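Local coordinates for transcription antitermination protein NusB (Thermotoga maritima, PDB 1TZT) that probably acts in transcription antitermination of ribosomal RNA operons by specifically binding their boxA antiterminator sequence, at residues Ser59-Leu64 with Val84-Thr89; Glu106-Ala111 with Lys121-Ile126. All coordinates share one frame; numbering follows the deposited sequence.

Interaction 1: residues Ser59-Leu64 with Val84-Thr89; sequences SMIDDL and VLRLAT
Asp62 and Arg86 close one side of this helix crossing with a two-point salt bridge. NE of Arg86 donates to Asp62 OD1 at 2.7 Å, almost straight at 174° and in the guanidinium plane, where it meets the syn lone pair. The second bond, Arg86 NH1 to Asp62 OD2 at 2.8 Å, is more bent and lies somewhat out of both planes. This side-on grip suits groups that are 15° from coplanar, and the extended run of Arg86 from CG to NE carries the guanidinium out to the carboxylate.

Apolar contacts lie further along the crossing. CG2 of Ile61 lies against Thr89 CG2 at 4.0 Å and Arg86 CG at 4.1 Å; its approach to Arg86 O is plain packing on the backbone. CD1 of Leu64 reaches the same threonine methyl, Thr89 CG2, at 4.1 Å. Ile65, next on the helix, adds to the cover over Thr89.

The polar branch of Thr89 stays on its own helix: OG1 bonds Leu85 O at 2.8 Å, joining the backbone N of Thr89 from the opposite face of that carbonyl.

With the axes of 59-64 and 84-89 9.8 Å apart and 113° between their directions, the segments meet over a short patch. Its chemistry implies that Thr89 offers carbon to the buried side while its hydroxyl is satisfied internally, and that the paired charges probably offset each other at the more exposed edge.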
# COMPACT_ATOMS: atom_id res chain seq x y z
N SER A 59 1.16 -3.58 12.56
CA SER A 59 0.67 -4.82 13.18
C SER A 59 -0.79 -5.07 12.87
O SER A 59 -1.18 -6.17 12.52
CB SER A 59 0.89 -4.79 14.70
OG SER A 59 2.26 -4.98 14.97
N MET A 60 -1.61 -4.04 13.01
CA MET A 60 -3.04 -4.16 12.76
C MET A 60 -3.29 -4.49 11.28
O MET A 60 -4.11 -5.35 10.96
CB MET A 60 -3.74 -2.86 13.15
CG MET A 60 -5.25 -2.85 12.94
SD MET A 60 -5.70 -2.46 11.23
CE MET A 60 -5.40 -0.66 11.30
N ILE A 61 -2.56 -3.82 10.39
CA ILE A 61 -2.69 -4.02 8.94
C ILE A 61 -2.31 -5.43 8.56
O ILE A 61 -3.03 -6.10 7.81
CB ILE A 61 -1.82 -2.98 8.18
CG1 ILE A 61 -2.44 -1.59 8.29
CG2 ILE A 61 -1.61 -3.38 6.74
CD1 ILE A 61 -1.53 -0.50 7.84
N ASP A 62 -1.17 -5.89 9.06
CA ASP A 62 -0.70 -7.24 8.77
C ASP A 62 -1.68 -8.29 9.27
O ASP A 62 -1.97 -9.26 8.59
CB ASP A 62 0.68 -7.49 9.36
CG ASP A 62 1.79 -6.88 8.52
OD1 ASP A 62 1.51 -6.32 7.44
OD2 ASP A 62 2.99 -6.94 8.86
N ASP A 63 -2.20 -8.10 10.48
CA ASP A 63 -3.13 -9.06 11.06
C ASP A 63 -4.42 -9.08 10.28
O ASP A 63 -5.05 -10.13 10.14
CB ASP A 63 -3.37 -8.76 12.55
CG ASP A 63 -2.13 -8.98 13.38
OD1 ASP A 63 -2.17 -8.72 14.61
OD2 ASP A 63 -1.06 -9.39 12.88
N LEU A 64 -4.81 -7.92 9.75
CA LEU A 64 -6.00 -7.82 8.93
C LEU A 64 -5.82 -8.61 7.64
O LEU A 64 -6.67 -9.42 7.29
CB LEU A 64 -6.33 -6.37 8.60
CG LEU A 64 -7.78 -6.09 8.19
CD1 LEU A 64 -7.93 -4.61 7.93
CD2 LEU A 64 -8.21 -6.87 6.99
N VAL A 84 2.23 -4.47 -1.52
CA VAL A 84 1.05 -3.93 -2.21
C VAL A 84 -0.19 -4.05 -1.31
O VAL A 84 -0.98 -3.09 -1.17
CB VAL A 84 0.79 -4.62 -3.55
CG1 VAL A 84 -0.56 -4.21 -4.06
CG2 VAL A 84 1.85 -4.22 -4.56
N LEU A 85 -0.35 -5.21 -0.70
CA LEU A 85 -1.48 -5.45 0.18
C LEU A 85 -1.43 -4.51 1.38
O LEU A 85 -2.47 -3.99 1.77
CB LEU A 85 -1.48 -6.90 0.65
CG LEU A 85 -1.79 -7.90 -0.45
CD1 LEU A 85 -1.50 -9.32 -0.00
CD2 LEU A 85 -3.22 -7.75 -0.93
N ARG A 86 -0.24 -4.24 1.91
CA ARG A 86 -0.13 -3.34 3.03
C ARG A 86 -0.52 -1.90 2.68
O ARG A 86 -1.29 -1.27 3.39
CB ARG A 86 1.30 -3.34 3.60
CG ARG A 86 1.63 -4.55 4.44
CD ARG A 86 3.13 -4.73 4.59
NE ARG A 86 3.50 -5.60 5.72
CZ ARG A 86 4.75 -5.97 5.96
NH1 ARG A 86 5.02 -6.78 6.98
NH2 ARG A 86 5.73 -5.55 5.18
N LEU A 87 0.06 -1.41 1.60
CA LEU A 87 -0.18 -0.07 1.12
C LEU A 87 -1.68 0.14 0.84
O LEU A 87 -2.25 1.15 1.27
CB LEU A 87 0.62 0.16 -0.17
CG LEU A 87 1.10 1.59 -0.41
CD1 LEU A 87 1.77 1.66 -1.78
CD2 LEU A 87 0.01 2.61 -0.30
N ALA A 88 -2.27 -0.79 0.09
CA ALA A 88 -3.66 -0.70 -0.29
C ALA A 88 -4.59 -0.81 0.90
O ALA A 88 -5.61 -0.14 0.95
CB ALA A 88 -4.04 -1.78 -1.27
N THR A 89 -4.21 -1.62 1.88
CA THR A 89 -5.01 -1.75 3.10
C THR A 89 -4.96 -0.48 3.94
O THR A 89 -5.96 -0.01 4.47
CB THR A 89 -4.53 -2.97 3.92
OG1 THR A 89 -4.84 -4.19 3.20
CG2 THR A 89 -5.27 -3.06 5.23

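Interaction 2: residues Glu106-Ala111 with Lys121-Ile126; sequences EAIEIA and KFVNGI
Val123 drives its CG2 methyl into the groove between Ala111 and Ile108, and this is the buried side of the contact. The methyl CG2 of Val123 touches Ala111 CB at 3.8 Å and lies against Ile108 at both its CA and its CG1, each 4.2 Å away. Its position follows from the valine torsion: at chi1 -64°, CG1 is anti to the carbonyl carbon and CG2 lies between the backbone N and that carbon. The small side chain of Ala111 is consistent with the 8.8 Å between the segment axes. Ala107 comes toward Val123 CG2 only distantly, through its backbone O at 4.4 Å, while its methyl packs on Val84 and Ala88 of helix 79-94.

The two segments belong to consecutive helices, 100-114 and 119-134, which form an antiparallel helical hairpin in this all-helical NusB fold. The directions of 106-111 and 121-126 are 154° apart, and the nearest CA atoms, those of Ile108 and Asn124, are separated by 6.2 Å.

Toward solvent the burial falls off, although the closest approach of the contact is found here. Ile108 and Asn124 are both partly exposed, and their side chains cross at a slant. The CD1 methyl of Ile108 lies over the flat amide of Asn124, 3.4 Å from its CG and 3.6 Å from its CB. On the outer face of helix 100-114, exposed Glu109 pairs through OE1 with Lys112.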
# COMPACT_ATOMS: atom_id res chain seq x y z
N GLU A 106 -5.39 0.71 -8.54
CA GLU A 106 -4.01 1.20 -8.53
C GLU A 106 -3.06 0.17 -7.89
O GLU A 106 -1.92 -0.01 -8.33
CB GLU A 106 -3.91 2.54 -7.85
CG GLU A 106 -4.68 3.63 -8.55
CD GLU A 106 -4.18 3.94 -9.96
OE1 GLU A 106 -5.00 4.32 -10.83
OE2 GLU A 106 -2.98 3.78 -10.23
N ALA A 107 -3.55 -0.49 -6.84
CA ALA A 107 -2.83 -1.58 -6.23
C ALA A 107 -2.58 -2.69 -7.25
O ALA A 107 -1.49 -3.26 -7.30
CB ALA A 107 -3.60 -2.11 -5.00
N ILE A 108 -3.59 -3.05 -8.05
CA ILE A 108 -3.46 -4.10 -9.05
C ILE A 108 -2.40 -3.73 -10.08
O ILE A 108 -1.57 -4.55 -10.44
CB ILE A 108 -4.80 -4.37 -9.73
CG1 ILE A 108 -5.74 -5.13 -8.81
CG2 ILE A 108 -4.63 -5.14 -11.05
CD1 ILE A 108 -7.17 -5.01 -9.22
N GLU A 109 -2.37 -2.46 -10.49
CA GLU A 109 -1.39 -2.01 -11.48
C GLU A 109 0.05 -2.07 -10.94
O GLU A 109 0.94 -2.50 -11.65
CB GLU A 109 -1.77 -0.62 -12.02
CG GLU A 109 -3.06 -0.64 -12.84
CD GLU A 109 -3.03 -1.59 -14.02
OE1 GLU A 109 -3.99 -2.38 -14.17
OE2 GLU A 109 -2.06 -1.54 -14.80
N ILE A 110 0.27 -1.72 -9.68
CA ILE A 110 1.60 -1.91 -9.09
C ILE A 110 1.98 -3.39 -9.08
O ILE A 110 3.09 -3.78 -9.44
CB ILE A 110 1.66 -1.33 -7.67
CG1 ILE A 110 1.36 0.17 -7.72
CG2 ILE A 110 3.04 -1.62 -7.01
CD1 ILE A 110 1.39 0.86 -6.37
N ALA A 111 1.04 -4.22 -8.64
CA ALA A 111 1.23 -5.68 -8.64
C ALA A 111 1.57 -6.23 -10.01
O ALA A 111 2.49 -7.03 -10.12
CB ALA A 111 -0.00 -6.39 -8.12
N LYS A 121 -4.27 -10.50 -10.12
CA LYS A 121 -5.49 -11.18 -9.70
C LYS A 121 -5.47 -11.55 -8.21
O LYS A 121 -6.49 -11.50 -7.53
CB LYS A 121 -5.73 -12.44 -10.55
CG LYS A 121 -6.85 -13.35 -10.01
CD LYS A 121 -7.62 -14.13 -11.06
CE LYS A 121 -9.07 -14.30 -10.61
NZ LYS A 121 -9.80 -13.00 -10.50
N PHE A 122 -4.29 -11.89 -7.72
CA PHE A 122 -4.11 -12.30 -6.34
C PHE A 122 -4.51 -11.15 -5.42
O PHE A 122 -5.37 -11.28 -4.54
CB PHE A 122 -2.65 -12.67 -6.13
CG PHE A 122 -2.33 -13.09 -4.74
CD1 PHE A 122 -2.87 -14.25 -4.21
CD2 PHE A 122 -1.50 -12.31 -3.94
CE1 PHE A 122 -2.57 -14.63 -2.89
CE2 PHE A 122 -1.20 -12.68 -2.64
CZ PHE A 122 -1.73 -13.85 -2.12
N VAL A 123 -3.88 -10.00 -5.62
CA VAL A 123 -4.17 -8.86 -4.73
C VAL A 123 -5.59 -8.34 -4.95
O VAL A 123 -6.21 -7.88 -4.01
CB VAL A 123 -3.16 -7.70 -4.87
CG1 VAL A 123 -1.74 -8.13 -4.43
CG2 VAL A 123 -3.16 -7.16 -6.25
N ASN A 124 -6.11 -8.45 -6.17
CA ASN A 124 -7.49 -8.03 -6.45
C ASN A 124 -8.46 -8.80 -5.56
O ASN A 124 -9.32 -8.22 -4.92
CB ASN A 124 -7.83 -8.27 -7.92
CG ASN A 124 -9.16 -7.64 -8.36
OD1 ASN A 124 -9.91 -7.06 -7.56
ND2 ASN A 124 -9.46 -7.76 -9.67
N GLY A 125 -8.29 -10.12 -5.51
CA GLY A 125 -9.18 -10.97 -4.74
C GLY A 125 -9.18 -10.66 -3.25
O GLY A 125 -10.24 -10.58 -2.63
N ILE A 126 -7.98 -10.50 -2.69
CA ILE A 126 -7.83 -10.20 -1.27
C ILE A 126 -8.38 -8.82 -0.93
O ILE A 126 -9.11 -8.66 0.02
CB ILE A 126 -6.35 -10.31 -0.85
CG1 ILE A 126 -5.88 -11.76 -1.04
CG2 ILE A 126 -6.15 -9.86 0.59
CD1 ILE A 126 -4.41 -11.94 -1.06

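In the fold
Along the chain the two contacts follow one another without overlap, both segments of interaction 1 preceding those of interaction 2. Their centres are about 13 Å apart, and helix 79-94 physically connects them. One side of it receives helix 58-66 in interaction 1, while other residues pack against both helices of interaction 2: Val84 and Ala88 against Ile110 and Ala107 of helix 100-114, and Leu85 against Val123 of helix 119-134. The closest of these junctions is Val84 CG1 to Ala107 O at 3.5 Å; the side-chain pairs meet at 3.8 Å. Because helix 79-94 touches all three other helices, the crossing and the hairpin share one continuous helical core.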